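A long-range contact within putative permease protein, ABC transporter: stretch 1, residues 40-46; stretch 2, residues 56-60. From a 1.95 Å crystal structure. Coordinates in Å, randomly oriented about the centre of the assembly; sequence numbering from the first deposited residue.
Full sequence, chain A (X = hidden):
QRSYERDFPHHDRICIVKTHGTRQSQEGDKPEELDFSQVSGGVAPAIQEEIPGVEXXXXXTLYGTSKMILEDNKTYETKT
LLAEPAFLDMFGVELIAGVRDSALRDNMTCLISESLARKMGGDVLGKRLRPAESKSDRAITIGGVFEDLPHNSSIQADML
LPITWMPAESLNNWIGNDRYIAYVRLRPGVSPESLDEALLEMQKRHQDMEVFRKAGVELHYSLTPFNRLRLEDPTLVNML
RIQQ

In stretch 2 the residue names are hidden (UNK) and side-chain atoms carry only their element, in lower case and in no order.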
# COMPACT_ATOMS: atom_id res chain seq x y z
N SER A 40 7.82 7.15 10.62
CA SER A 40 6.49 6.64 10.37
C SER A 40 5.67 7.70 9.67
O SER A 40 5.97 8.85 9.74
CB SER A 40 5.83 6.24 11.68
OG SER A 40 6.55 5.28 12.39
N GLY A 41 4.60 7.31 9.01
CA GLY A 41 3.84 8.19 8.17
C GLY A 41 3.23 9.39 8.82
O GLY A 41 3.15 10.42 8.26
N GLY A 42 2.79 9.19 10.04
CA GLY A 42 2.06 10.17 10.80
C GLY A 42 2.78 11.41 11.20
O GLY A 42 2.17 12.39 11.47
N VAL A 43 4.09 11.33 11.30
CA VAL A 43 4.89 12.38 11.88
C VAL A 43 4.90 13.71 11.17
O VAL A 43 4.67 14.70 11.79
CB VAL A 43 6.32 11.93 12.01
CG1 VAL A 43 7.13 12.97 12.60
CG2 VAL A 43 6.40 10.71 12.77
N ALA A 44 5.13 13.73 9.87
CA ALA A 44 5.26 15.02 9.22
C ALA A 44 4.02 15.92 9.31
O ALA A 44 4.13 17.04 9.63
CB ALA A 44 5.64 14.86 7.81
N PRO A 45 2.85 15.40 9.03
CA PRO A 45 1.65 16.23 9.09
C PRO A 45 1.41 16.76 10.48
O PRO A 45 1.02 17.86 10.62
CB PRO A 45 0.54 15.29 8.68
CG PRO A 45 1.14 14.02 8.40
CD PRO A 45 2.59 14.14 8.33
N ALA A 46 1.67 15.95 11.49
CA ALA A 46 1.50 16.36 12.85
C ALA A 46 2.43 17.49 13.22
O ALA A 46 2.07 18.37 13.94
CB ALA A 46 1.66 15.23 13.74
N UNK A 56 6.71 24.88 7.11
CA UNK A 56 6.13 23.88 6.27
C UNK A 56 6.73 22.54 6.61
O UNK A 56 7.88 22.48 6.92
c UNK A 56 5.89 23.38 3.68
c UNK A 56 4.43 23.55 3.59
c UNK A 56 6.41 24.24 4.83
c UNK A 56 6.52 23.70 2.40
N UNK A 57 5.94 21.48 6.56
CA UNK A 57 6.43 20.12 6.64
C UNK A 57 5.81 19.23 5.58
O UNK A 57 4.69 19.40 5.24
c UNK A 57 6.20 19.56 7.93
N UNK A 58 6.58 18.30 5.07
CA UNK A 58 6.11 17.38 4.05
C UNK A 58 6.80 16.04 4.16
O UNK A 58 7.81 15.95 4.77
c UNK A 58 7.57 17.97 2.07
c UNK A 58 6.19 18.00 2.64
o UNK A 58 5.32 17.30 1.77
N UNK A 59 6.23 15.02 3.56
CA UNK A 59 6.71 13.66 3.64
C UNK A 59 6.86 13.02 2.27
O UNK A 59 6.11 13.27 1.40
c UNK A 59 4.38 12.67 3.99
c UNK A 59 5.79 12.83 4.51
n UNK A 59 1.12 10.97 6.22
n UNK A 59 2.07 12.43 4.73
c UNK A 59 3.45 12.07 4.99
n UNK A 59 -0.17 12.34 4.99
c UNK A 59 1.01 11.91 5.32
N UNK A 60 7.87 12.18 2.12
CA UNK A 60 8.03 11.34 0.96
C UNK A 60 8.33 9.90 1.35
O UNK A 60 8.77 9.63 2.42
c UNK A 60 8.97 13.27 -0.31
c UNK A 60 9.15 11.85 0.04
o UNK A 60 10.40 11.71 0.68

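Position 56 carries four side-chain atoms, all carbon. The chain forks at its second carbon, the one that bears two terminal carbons. None of these atoms comes near stretch 1. A four-carbon chain forked at the second atom, with no heteroatom, is leucine. Leu 56 has chi1 in t and chi2 in p. It takes no part in the contact.

Position 57 has one side-chain atom, a carbon. This CB of position 57 lies 3.7 Å from the backbone O of Ala 44, a close packing contact. Nothing extends beyond it, so the residue is alanine. The CA-to-CB bond of Ala 57 points toward stretch 1. Its methyl rests against the helix carbonyl.

Position 58 has three side-chain atoms: one carbon that carries an oxygen and a second carbon. They touch nothing on stretch 1. The backbone still takes part: the O of position 58 is 3.9 Å from Ala 44 CB. Branching at the first carbon with one oxygen and one methyl identifies threonine. The CA-to-CB bond of Thr 58 points away from stretch 1. OG1 is hydrogen-bonded elsewhere in the structure. The CA atoms of Ala 44 and Thr 58 are 5.7 Å apart, the nearest such pair between the stretches.

Position 59 has seven side-chain atoms. Three carbons run out to a nitrogen, and that nitrogen leads to a carbon bearing two more nitrogens. At the base, the CB of position 59 packs 3.9 Å from Ala 44 CB. At the end, one terminal nitrogen of position 59 is 2.9 Å from Gly 41 O. The carbon of position 59 that joins the three nitrogens is 3.7 Å from Pro 45 CG. This is a guanidinium group, so the residue is arginine. The CA-to-CB bond of Arg 59 points toward stretch 1. Chi1 is in p, and chi2 and chi3 are both in t, so the chain is extended from CA to NE. The nitrogen near Gly 41 is NH1, and it donates a hydrogen bond to Gly 41 O. Pro 45 CG lies over one face of the guanidinium, against CZ.

Position 60 again has one carbon carrying an oxygen and a carbon. None of these three atoms touches stretch 1. This is also threonine. Thr 60 has chi1 in p.

The contact is small, burying 227 Å² over both sides. Ala 44 and Arg 59 contribute most of it. Ala 44 points its CB toward the strand, where a methyl fits against Thr 58 O and Arg 59 CB. The arginine then reaches along stretch 1 to the turn formed by Ser 40 to Val 43. Gly 41 O meets the guanidinium at its edge, near its plane, where N-H groups can donate. Pro 45 covers a face, where there is no N-H to satisfy. The result is one hydrogen bond between the stretches, set beside van der Waals packing by Ala 44, Pro 45 and Ala 57.

Stretch 2 56-60: LATRT
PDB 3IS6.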